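Local coordinates for protein F-93 (Sulfolobus virus 1, PDB 1TBX) that probably acts as a homodimeric winged-helix transcription factor that recognises a palindromic or nearly palindromic DNA target sequence, at residues 25-28 / 29-32; 36-40 / 41-45; 46-49 / 50-54; 58-62 / 63-67. One frame throughout, in Å; residues are numbered along the deposited sequence.

Interaction 1: 25-28 / 29-32; sequences TYDL and YKKV
The Tyr26 ring lies alongside the Tyr29 ring, one turn apart on helix 25-33 of the winged-helix fold. This helix precedes helix 40-52 in the helix-turn-helix part of the domain. Both tyrosines hold CG anti to the backbone N (chi1 -173° and 172°), and the two rings point the same way from the helix. CE1 of Tyr26 is 3.4 Å from CD2 of Tyr29. The planes are turned 42° against each other, an oblique pairing. Tyr29 is fixed from outside as well: its OH hydrogen bonds to Met38 O, and its ring packs edge-to-face with Phe43.

Lys30 passes the other flank of Tyr26. Its CD is 3.7 Å from Tyr26 CE2 and equally 3.7 Å from Asp27 OD1. Asp27 and Lys30 run side by side, but Asp27 OD1 and Lys30 NZ stay 4.4 Å apart, beyond a salt bridge. On the buried side, Leu28 packs on Val13 and Tyr16 of helix 9-17, and Val32 on Ile12 and Tyr16. Ordinary helical bonds hold the spacing, including Val32 N to Leu28 O at 3.1 Å. On that buried side, Leu28 CG approaches Val32 CG2 to 4.3 Å.

Interaction 2: 36-40 / 41-45; sequences FPMST and ATFYD
An N-cap starts helix 40-52, the second helix of the helix-turn-helix and, by analogy with other winged-helix proteins, probably the DNA-recognition helix. Ser39 holds the cap position. Its OG accepts from Thr42 N at 2.9 Å. As modelled, chi1 of 69° puts OG between the backbone N and the carbonyl carbon, turned back over the first helical turn. There it can serve an amide that has no earlier carbonyl within the helix. Both the bond and the torsion carry a caution, because OG sits too near Thr42 CG2 in the model and its exact place is less certain.

Met38, modelled as selenomethionine, reaches across the start of the helix. Its CG is 3.8 Å from Thr42 OG1, and its SE is 4.0 Å from Phe43 CB. The terminal methyl is modelled too close to Phe43, so its position is doubtful. Val32 and Pro9 also pack on Met38, and Asn33 OD1 accepts from its backbone N. This ties the turn to helices 9-17 and 25-33.

Phe43 holds CG anti to its own N (chi1 171°) and packs on Leu28. Its CD2 stands 3.7 Å above the plane of the Tyr44 ring, near the rim.

The backbone takes over directly after the cap. Phe43 N donates to Ser39 O at 2.7 Å, and Tyr44 N donates to Thr40 O at 2.8 Å. The same Thr40 O lies at the edge of the Tyr44 ring, near its plane and 3.5 Å from Tyr44 CD1.

Interaction 3: 46-49 / 50-54; sequences AKKF and LIQEG
Phe49 and Glu53 meet with Glu53 CG over one face of the ring and the carboxylate beyond its rim, the two planes 27° apart. They sit at the end of helix 40-52, where a Schellman motif closes the helix. Glu53 CG stands 3.9 Å from the ring centroid, a CH-pi contact shifted toward the rim. Its nearest ring atom is Phe49 CE1, at 3.5 Å. Glu53 chi1 of -64° sets CG anti to the carbonyl carbon and brings it over the ring. Leu50 meets Phe49 differently: the two side chains stand at about a right angle, with CD2 of each 4.0 Å apart. Pro5 and Phe6 of the second subunit pack on Phe49 and Leu50 respectively, so this end of the helix borders the dimer interface.

Lys47 and Ile51 point the same way. The aliphatic part of the lysine runs beside the isoleucine tip, with Lys47 CE 3.6 Å from Ile51 CD1. Lys47 NZ makes a long, weak ion pair with Glu58. Lys48 slants across Gln52, and its CD is 3.4 Å from Gln52 NE2.

The helical backbone bonds continue to Glu53 N, which donates to Phe49 O at 2.8 Å. Glu53 is the first residue to leave helical angles. Phe55 N returns to Leu50 O. Gly54, the C-prime residue, turns to positive phi (76°), and its N donates back to Ile51 O at 3.1 Å.

Interaction 4: 58-62 / 63-67; sequences ERQER and GEKRL
The hairpin of strands 56-61 and 64-69 is the wing of the winged-helix domain, and this contact forms its outer end. A type I' turn from Glu61 to Glu64 reverses the chain, with Arg62 and Gly63 both at positive phi. Arg59 and Arg66 are an antiparallel hydrogen-bonded pair: Arg66 N donates to Arg59 O at 2.7 Å, and Arg59 N donates back to Arg66 O at 2.9 Å. Glu61 and Glu64 pair likewise nearer the turn, but the bond from Glu61 N to Glu64 O is weak.

The Arg66 side chain braces the turn. Its chain is extended from CG to NE, so the guanidinium reaches past the strand pair to two backbone carbonyls. NE donates to Glu61 O at 3.0 Å, and NH2 donates to Arg62 O at 3.1 Å. Arg62 O lies in the guanidinium plane, whereas Glu61 O is tilted 25° out of it. Glu61 O also accepts from Glu64 N, and its two donors come from opposite faces of the carbonyl plane. On the same side of the sheet, Arg59 NH1 forms a salt bridge with Glu61 OE2 at 2.8 Å.

The other side carries Glu58, Gln60, Lys65 and Leu67. Gln60 OE1 touches the Lys65 chain, 3.4 Å from CG. Leu67 CD2 packs 3.7 Å from Glu58 CB, and Glu58 OE1 hydrogen bonds to Thr25 OG1. A two-stranded antiparallel hairpin after the recognition helix is the wing of the winged-helix fold.

How the interactions relate
The four contacts follow one another along the chain within one winged-helix domain. Interaction 1 lies on helix 25-33. Interaction 2 starts helix 40-52 and interaction 3 ends it. Interaction 4 is the outer part of the wing. Interactions 1 and 2 have centres about 10 Å apart, and their residues touch across the helix-turn-helix. Interaction 4 meets interaction 1 through the backbone bond from Thr25 N to Lys65 O, and interaction 3 through Ile51 against Glu58. Interactions 2 and 4 do not touch; their centres are about 19 Å apart. The wing is joined to the probable recognition helix through interaction 3 and to helix 25-33 through interaction 1, as expected of a winged-helix DNA-binding domain.

Interaction 1: 25-28 / 29-32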
loop_
_atom_site.group_PDB
_atom_site.type_symbol
_atom_site.label_atom_id
_atom_site.label_comp_id
_atom_site.label_asym_id
_atom_site.label_seq_id
_atom_site.Cartn_x
_atom_site.Cartn_y
_atom_site.Cartn_z
ATOM N N THR A 25 12.203 -16.269 -9.564
ATOM C CA THR A 25 12.418 -14.969 -8.938
ATOM C C THR A 25 12.697 -13.822 -9.927
ATOM O O THR A 25 12.008 -12.809 -9.904
ATOM C CB THR A 25 13.548 -15.131 -7.913
ATOM O OG1 THR A 25 13.163 -16.101 -6.914
ATOM C CG2 THR A 25 13.798 -13.833 -7.153
ATOM N N TYR A 26 13.657 -13.983 -10.814
ATOM C CA TYR A 26 13.941 -12.914 -11.765
ATOM C C TYR A 26 12.796 -12.648 -12.748
ATOM O O TYR A 26 12.578 -11.495 -13.158
ATOM C CB TYR A 26 15.280 -13.100 -12.504
ATOM C CG TYR A 26 15.620 -11.901 -13.337
ATOM C CD1 TYR A 26 16.112 -10.726 -12.744
ATOM C CD2 TYR A 26 15.417 -11.917 -14.715
ATOM C CE1 TYR A 26 16.420 -9.601 -13.514
ATOM C CE2 TYR A 26 15.713 -10.805 -15.495
ATOM C CZ TYR A 26 16.209 -9.647 -14.891
ATOM O OH TYR A 26 16.516 -8.555 -15.684
ATOM N N ASP A 27 12.064 -13.688 -13.127
ATOM C CA ASP A 27 10.877 -13.422 -13.936
ATOM C C ASP A 27 9.842 -12.642 -13.172
ATOM O O ASP A 27 9.135 -11.832 -13.775
ATOM C CB ASP A 27 10.247 -14.678 -14.522
ATOM C CG ASP A 27 11.108 -15.272 -15.584
ATOM O OD1 ASP A 27 11.902 -14.475 -16.154
ATOM O OD2 ASP A 27 11.109 -16.500 -15.874
ATOM N N LEU A 28 9.733 -12.885 -11.860
ATOM C CA LEU A 28 8.802 -12.101 -11.060
ATOM C C LEU A 28 9.271 -10.662 -11.091
ATOM O O LEU A 28 8.471 -9.763 -11.252
ATOM C CB LEU A 28 8.669 -12.594 -9.622
ATOM C CG LEU A 28 7.723 -11.715 -8.766
ATOM C CD1 LEU A 28 6.232 -11.869 -9.186
ATOM C CD2 LEU A 28 7.869 -11.873 -7.234
ATOM N N TYR A 29 10.572 -10.451 -10.990
ATOM C CA TYR A 29 11.076 -9.134 -11.163
ATOM C C TYR A 29 10.672 -8.486 -12.496
ATOM O O TYR A 29 10.236 -7.332 -12.493
ATOM C CB TYR A 29 12.577 -9.114 -11.067
ATOM C CG TYR A 29 13.075 -7.750 -11.456
ATOM C CD1 TYR A 29 12.726 -6.625 -10.709
ATOM C CD2 TYR A 29 13.806 -7.563 -12.595
ATOM C CE1 TYR A 29 13.165 -5.386 -11.057
ATOM C CE2 TYR A 29 14.278 -6.310 -12.947
ATOM C CZ TYR A 29 13.943 -5.239 -12.176
ATOM O OH TYR A 29 14.345 -4.002 -12.529
ATOM N N LYS A 30 10.846 -9.185 -13.622
ATOM C CA LYS A 30 10.480 -8.609 -14.914
ATOM C C LYS A 30 9.031 -8.144 -14.952
ATOM O O LYS A 30 8.714 -7.064 -15.442
ATOM C CB LYS A 30 10.705 -9.588 -16.023
ATOM C CG LYS A 30 12.133 -9.683 -16.404
ATOM C CD LYS A 30 12.348 -10.971 -17.114
ATOM C CE LYS A 30 12.607 -10.653 -18.584
ATOM N NZ LYS A 30 12.119 -11.716 -19.515
ATOM N N LYS A 31 8.163 -8.951 -14.397
ATOM C CA LYS A 31 6.739 -8.718 -14.414
ATOM C C LYS A 31 6.354 -7.476 -13.588
ATOM O O LYS A 31 5.609 -6.612 -14.057
ATOM C CB LYS A 31 6.094 -9.938 -13.784
ATOM C CG LYS A 31 4.665 -10.110 -14.064
ATOM C CD LYS A 31 4.254 -11.534 -13.708
ATOM C CE LYS A 31 4.655 -12.516 -14.792
ATOM N NZ LYS A 31 3.639 -12.551 -15.872
ATOM N N VAL A 32 6.843 -7.428 -12.350
ATOM C CA VAL A 32 6.611 -6.335 -11.430
ATOM C C VAL A 32 7.087 -5.068 -12.123
ATOM O O VAL A 32 6.343 -4.074 -12.274
ATOM C CB VAL A 32 7.370 -6.561 -10.080
ATOM C CG1 VAL A 32 7.541 -5.288 -9.294
ATOM C CG2 VAL A 32 6.630 -7.580 -9.210
#

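Interaction 2: 36-40 / 41-45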
loop_
_atom_site.group_PDB
_atom_site.type_symbol
_atom_site.label_atom_id
_atom_site.label_comp_id
_atom_site.label_asym_id
_atom_site.label_seq_id
_atom_site.Cartn_x
_atom_site.Cartn_y
_atom_site.Cartn_z
ATOM N N PHE A 36 5.252 -1.517 -12.372
ATOM C CA PHE A 36 5.668 -0.646 -11.310
ATOM C C PHE A 36 7.187 -0.597 -11.302
ATOM O O PHE A 36 7.812 -1.272 -10.476
ATOM C CB PHE A 36 5.203 -1.258 -10.010
ATOM C CG PHE A 36 3.760 -1.109 -9.787
ATOM C CD1 PHE A 36 2.902 -2.173 -10.029
ATOM C CD2 PHE A 36 3.233 0.113 -9.352
ATOM C CE1 PHE A 36 1.552 -2.032 -9.832
ATOM C CE2 PHE A 36 1.888 0.263 -9.163
ATOM C CZ PHE A 36 1.031 -0.820 -9.400
ATOM N N PRO A 37 7.802 0.178 -12.197
ATOM C CA PRO A 37 9.287 0.150 -12.356
ATOM C C PRO A 37 10.049 0.248 -11.025
ATOM O O PRO A 37 9.794 1.139 -10.211
ATOM C CB PRO A 37 9.585 1.390 -13.186
ATOM C CG PRO A 37 8.313 1.600 -13.958
ATOM C CD PRO A 37 7.159 1.163 -13.081
HETATM N N MSE A 38 10.922 -0.711 -10.766
HETATM C CA MSE A 38 11.827 -0.566 -9.651
HETATM C C MSE A 38 13.167 -1.148 -10.039
HETATM O O MSE A 38 13.310 -1.802 -11.092
HETATM C CB MSE A 38 11.257 -1.185 -8.386
HETATM C CG MSE A 38 11.568 -2.629 -8.185
HETATM SE SE MSE A 38 10.129 -3.565 -7.240
HETATM C CE MSE A 38 10.876 -4.033 -5.564
ATOM N N SER A 39 14.179 -0.884 -9.225
ATOM C CA SER A 39 15.471 -1.445 -9.557
ATOM C C SER A 39 15.516 -2.865 -9.005
ATOM O O SER A 39 14.627 -3.279 -8.193
ATOM C CB SER A 39 16.566 -0.591 -8.982
ATOM O OG SER A 39 16.622 -0.663 -7.573
ATOM N N THR A 40 16.529 -3.601 -9.454
ATOM C CA THR A 40 16.814 -4.935 -8.939
ATOM C C THR A 40 17.273 -4.816 -7.484
ATOM O O THR A 40 16.856 -5.603 -6.645
ATOM C CB THR A 40 17.902 -5.616 -9.760
ATOM O OG1 THR A 40 19.093 -4.801 -9.692
ATOM C CG2 THR A 40 17.517 -5.704 -11.283
ATOM N N ALA A 41 18.116 -3.833 -7.175
ATOM C CA ALA A 41 18.412 -3.561 -5.771
ATOM C C ALA A 41 17.074 -3.459 -4.998
ATOM O O ALA A 41 16.802 -4.274 -4.094
ATOM C CB ALA A 41 19.272 -2.290 -5.585
ATOM N N THR A 42 16.216 -2.489 -5.340
ATOM C CA THR A 42 14.997 -2.398 -4.580
ATOM C C THR A 42 14.171 -3.716 -4.622
ATOM O O THR A 42 13.695 -4.148 -3.576
ATOM C CB THR A 42 14.187 -0.998 -4.673
ATOM O OG1 THR A 42 12.761 -1.231 -4.852
ATOM C CG2 THR A 42 14.628 0.022 -5.772
ATOM N N PHE A 43 14.074 -4.395 -5.781
ATOM C CA PHE A 43 13.283 -5.656 -5.849
ATOM C C PHE A 43 13.794 -6.741 -4.926
ATOM O O PHE A 43 12.995 -7.354 -4.218
ATOM C CB PHE A 43 13.150 -6.215 -7.278
ATOM C CG PHE A 43 12.534 -7.600 -7.354
ATOM C CD1 PHE A 43 11.189 -7.762 -7.641
ATOM C CD2 PHE A 43 13.328 -8.767 -7.171
ATOM C CE1 PHE A 43 10.587 -9.065 -7.718
ATOM C CE2 PHE A 43 12.742 -10.085 -7.224
ATOM C CZ PHE A 43 11.382 -10.232 -7.506
ATOM N N TYR A 44 15.112 -6.979 -4.952
ATOM C CA TYR A 44 15.740 -8.017 -4.120
ATOM C C TYR A 44 15.655 -7.662 -2.645
ATOM O O TYR A 44 15.437 -8.533 -1.810
ATOM C CB TYR A 44 17.162 -8.426 -4.606
ATOM C CG TYR A 44 17.048 -9.439 -5.750
ATOM C CD1 TYR A 44 17.060 -9.037 -7.077
ATOM C CD2 TYR A 44 16.845 -10.784 -5.498
ATOM C CE1 TYR A 44 16.884 -9.971 -8.134
ATOM C CE2 TYR A 44 16.697 -11.711 -6.533
ATOM C CZ TYR A 44 16.705 -11.294 -7.848
ATOM O OH TYR A 44 16.563 -12.209 -8.867
ATOM N N ASP A 45 15.726 -6.381 -2.325
ATOM C CA ASP A 45 15.536 -5.987 -0.945
ATOM C C ASP A 45 14.165 -6.454 -0.468
ATOM O O ASP A 45 14.030 -7.010 0.629
ATOM C CB ASP A 45 15.668 -4.495 -0.814
ATOM C CG ASP A 45 17.003 -4.095 -0.299
ATOM O OD1 ASP A 45 17.926 -4.963 -0.189
ATOM O OD2 ASP A 45 17.219 -2.910 0.033
#

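Interaction 3: 46-49 / 50-54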
loop_
_atom_site.group_PDB
_atom_site.type_symbol
_atom_site.label_atom_id
_atom_site.label_comp_id
_atom_site.label_asym_id
_atom_site.label_seq_id
_atom_site.Cartn_x
_atom_site.Cartn_y
_atom_site.Cartn_z
ATOM N N ALA A 46 13.166 -6.267 -1.324
ATOM C CA ALA A 46 11.836 -6.709 -1.023
ATOM C C ALA A 46 11.732 -8.251 -0.933
ATOM O O ALA A 46 11.042 -8.780 -0.039
ATOM C CB ALA A 46 10.835 -6.125 -2.046
ATOM N N LYS A 47 12.405 -8.981 -1.829
ATOM C CA LYS A 47 12.333 -10.439 -1.733
ATOM C C LYS A 47 12.929 -10.817 -0.374
ATOM O O LYS A 47 12.307 -11.559 0.393
ATOM C CB LYS A 47 12.992 -11.160 -2.938
ATOM C CG LYS A 47 13.101 -12.699 -2.860
ATOM C CD LYS A 47 14.461 -13.171 -3.452
ATOM C CE LYS A 47 15.488 -13.705 -2.420
ATOM N NZ LYS A 47 16.905 -13.598 -2.894
ATOM N N LYS A 48 14.084 -10.235 -0.046
ATOM C CA LYS A 48 14.743 -10.519 1.229
ATOM C C LYS A 48 13.751 -10.350 2.388
ATOM O O LYS A 48 13.584 -11.241 3.232
ATOM C CB LYS A 48 15.943 -9.609 1.438
ATOM C CG LYS A 48 17.181 -10.316 2.032
ATOM C CD LYS A 48 17.709 -9.632 3.292
ATOM C CE LYS A 48 19.237 -9.474 3.280
ATOM N NZ LYS A 48 19.732 -8.512 4.345
ATOM N N PHE A 49 13.063 -9.216 2.388
ATOM C CA PHE A 49 12.213 -8.870 3.499
ATOM C C PHE A 49 11.039 -9.874 3.642
ATOM O O PHE A 49 10.815 -10.418 4.714
ATOM C CB PHE A 49 11.773 -7.403 3.362
ATOM C CG PHE A 49 10.709 -6.995 4.327
ATOM C CD1 PHE A 49 11.037 -6.561 5.601
ATOM C CD2 PHE A 49 9.361 -7.047 3.955
ATOM C CE1 PHE A 49 10.047 -6.190 6.503
ATOM C CE2 PHE A 49 8.343 -6.671 4.877
ATOM C CZ PHE A 49 8.692 -6.238 6.144
ATOM N N LEU A 50 10.327 -10.147 2.557
ATOM C CA LEU A 50 9.167 -11.025 2.626
ATOM C C LEU A 50 9.553 -12.454 3.019
ATOM O O LEU A 50 8.768 -13.147 3.687
ATOM C CB LEU A 50 8.427 -11.022 1.308
ATOM C CG LEU A 50 8.085 -9.653 0.705
ATOM C CD1 LEU A 50 7.713 -9.781 -0.804
ATOM C CD2 LEU A 50 6.943 -9.014 1.510
ATOM N N ILE A 51 10.756 -12.895 2.627
ATOM C CA ILE A 51 11.266 -14.167 3.103
ATOM C C ILE A 51 11.518 -14.057 4.596
ATOM O O ILE A 51 11.119 -14.941 5.350
ATOM C CB ILE A 51 12.569 -14.584 2.379
ATOM C CG1 ILE A 51 12.266 -15.318 1.087
ATOM C CG2 ILE A 51 13.376 -15.544 3.217
ATOM C CD1 ILE A 51 13.333 -15.158 0.046
ATOM N N GLN A 52 12.155 -12.973 5.027
ATOM C CA GLN A 52 12.550 -12.840 6.427
ATOM C C GLN A 52 11.374 -12.715 7.352
ATOM O O GLN A 52 11.431 -13.187 8.481
ATOM C CB GLN A 52 13.397 -11.615 6.648
ATOM C CG GLN A 52 14.808 -11.929 7.049
ATOM C CD GLN A 52 15.783 -11.069 6.275
ATOM O OE1 GLN A 52 15.520 -9.879 6.043
ATOM N NE2 GLN A 52 16.885 -11.657 5.846
ATOM N N GLU A 53 10.322 -12.045 6.880
ATOM C CA GLU A 53 9.102 -11.870 7.657
ATOM C C GLU A 53 8.059 -12.952 7.390
ATOM O O GLU A 53 6.911 -12.843 7.835
ATOM C CB GLU A 53 8.509 -10.488 7.445
ATOM C CG GLU A 53 9.402 -9.361 7.927
ATOM C CD GLU A 53 9.815 -9.463 9.385
ATOM O OE1 GLU A 53 8.943 -9.655 10.261
ATOM O OE2 GLU A 53 11.026 -9.324 9.648
ATOM N N GLY A 54 8.455 -13.992 6.661
ATOM C CA GLY A 54 7.675 -15.212 6.595
ATOM C C GLY A 54 6.426 -15.192 5.732
ATOM O O GLY A 54 5.489 -15.969 5.992
#

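Interaction 4: 58-62 / 63-67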
loop_
_atom_site.group_PDB
_atom_site.type_symbol
_atom_site.label_atom_id
_atom_site.label_comp_id
_atom_site.label_asym_id
_atom_site.label_seq_id
_atom_site.Cartn_x
_atom_site.Cartn_y
_atom_site.Cartn_z
ATOM N N GLU A 58 11.565 -19.107 -0.865
ATOM C CA GLU A 58 12.289 -19.293 -2.102
ATOM C C GLU A 58 12.982 -20.653 -2.159
ATOM O O GLU A 58 13.819 -20.940 -1.299
ATOM C CB GLU A 58 13.317 -18.190 -2.293
ATOM C CG GLU A 58 14.114 -18.311 -3.591
ATOM C CD GLU A 58 14.978 -17.103 -3.812
ATOM O OE1 GLU A 58 14.887 -16.487 -4.906
ATOM O OE2 GLU A 58 15.722 -16.760 -2.860
ATOM N N ARG A 59 12.653 -21.471 -3.171
ATOM C CA ARG A 59 13.335 -22.766 -3.403
ATOM C C ARG A 59 14.099 -22.827 -4.728
ATOM O O ARG A 59 13.689 -22.226 -5.731
ATOM C CB ARG A 59 12.354 -23.937 -3.346
ATOM C CG ARG A 59 11.389 -23.961 -2.142
ATOM C CD ARG A 59 10.409 -25.149 -2.155
ATOM N NE ARG A 59 9.011 -24.724 -2.244
ATOM C CZ ARG A 59 7.992 -25.531 -2.562
ATOM N NH1 ARG A 59 8.202 -26.824 -2.824
ATOM N NH2 ARG A 59 6.745 -25.046 -2.601
ATOM N N GLN A 60 15.225 -23.542 -4.724
ATOM C CA GLN A 60 15.931 -23.872 -5.964
ATOM C C GLN A 60 15.304 -25.165 -6.537
ATOM O O GLN A 60 15.586 -26.256 -6.093
ATOM C CB GLN A 60 17.456 -23.955 -5.749
ATOM C CG GLN A 60 18.289 -24.487 -6.930
ATOM C CD GLN A 60 18.744 -23.414 -7.940
ATOM O OE1 GLN A 60 19.045 -22.262 -7.589
ATOM N NE2 GLN A 60 18.805 -23.807 -9.201
ATOM N N GLU A 61 14.403 -24.997 -7.495
ATOM C CA GLU A 61 13.681 -26.094 -8.105
ATOM C C GLU A 61 13.830 -25.987 -9.618
ATOM O O GLU A 61 13.865 -24.869 -10.165
ATOM C CB GLU A 61 12.206 -25.999 -7.757
ATOM C CG GLU A 61 11.791 -26.794 -6.535
ATOM C CD GLU A 61 10.364 -26.466 -6.115
ATOM O OE1 GLU A 61 9.561 -25.921 -6.950
ATOM O OE2 GLU A 61 10.055 -26.746 -4.931
ATOM N N ARG A 62 13.955 -27.145 -10.279
ATOM C CA ARG A 62 13.960 -27.249 -11.746
ATOM C C ARG A 62 14.952 -26.236 -12.421
ATOM O O ARG A 62 14.575 -25.461 -13.323
ATOM C CB ARG A 62 12.501 -27.155 -12.272
ATOM C CG ARG A 62 11.492 -28.016 -11.486
ATOM C CD ARG A 62 11.948 -29.486 -11.260
ATOM N NE ARG A 62 11.739 -30.279 -12.478
ATOM C CZ ARG A 62 12.489 -31.299 -12.915
ATOM N NH1 ARG A 62 13.559 -31.756 -12.237
ATOM N NH2 ARG A 62 12.137 -31.881 -14.061
ATOM N N GLY A 63 16.208 -26.252 -11.949
ATOM C CA GLY A 63 17.289 -25.407 -12.451
ATOM C C GLY A 63 17.108 -23.900 -12.359
ATOM O O GLY A 63 17.669 -23.178 -13.184
ATOM N N GLU A 64 16.351 -23.444 -11.354
ATOM C CA GLU A 64 16.046 -22.039 -11.112
ATOM C C GLU A 64 15.717 -21.841 -9.617
ATOM O O GLU A 64 15.351 -22.817 -8.953
ATOM C CB GLU A 64 14.809 -21.637 -11.935
ATOM C CG GLU A 64 14.976 -20.634 -13.087
ATOM C CD GLU A 64 16.420 -20.290 -13.444
ATOM O OE1 GLU A 64 17.075 -19.529 -12.667
ATOM O OE2 GLU A 64 16.881 -20.749 -14.518
ATOM N N LYS A 65 15.837 -20.598 -9.109
ATOM C CA LYS A 65 15.283 -20.181 -7.810
ATOM C C LYS A 65 13.863 -19.616 -8.013
ATOM O O LYS A 65 13.659 -18.643 -8.779
ATOM C CB LYS A 65 16.166 -19.112 -7.155
ATOM C CG LYS A 65 17.346 -19.650 -6.340
ATOM C CD LYS A 65 18.584 -18.775 -6.453
ATOM C CE LYS A 65 19.812 -19.449 -5.822
ATOM N NZ LYS A 65 21.174 -19.113 -6.462
ATOM N N ARG A 66 12.892 -20.213 -7.317
ATOM C CA ARG A 66 11.471 -19.891 -7.498
ATOM C C ARG A 66 10.827 -19.474 -6.218
ATOM O O ARG A 66 11.328 -19.803 -5.152
ATOM C CB ARG A 66 10.693 -21.091 -8.044
ATOM C CG ARG A 66 11.290 -21.596 -9.333
ATOM C CD ARG A 66 10.655 -22.852 -9.892
ATOM N NE ARG A 66 11.465 -23.327 -11.006
ATOM C CZ ARG A 66 11.590 -22.733 -12.215
ATOM N NH1 ARG A 66 10.926 -21.629 -12.553
ATOM N NH2 ARG A 66 12.381 -23.284 -13.119
ATOM N N LEU A 67 9.684 -18.801 -6.346
ATOM C CA LEU A 67 8.992 -18.177 -5.234
ATOM C C LEU A 67 7.628 -18.780 -4.957
ATOM O O LEU A 67 6.797 -18.961 -5.872
ATOM C CB LEU A 67 8.857 -16.661 -5.471
ATOM C CG LEU A 67 10.230 -16.003 -5.666
ATOM C CD1 LEU A 67 10.054 -14.596 -6.123
ATOM C CD2 LEU A 67 11.139 -16.074 -4.401
#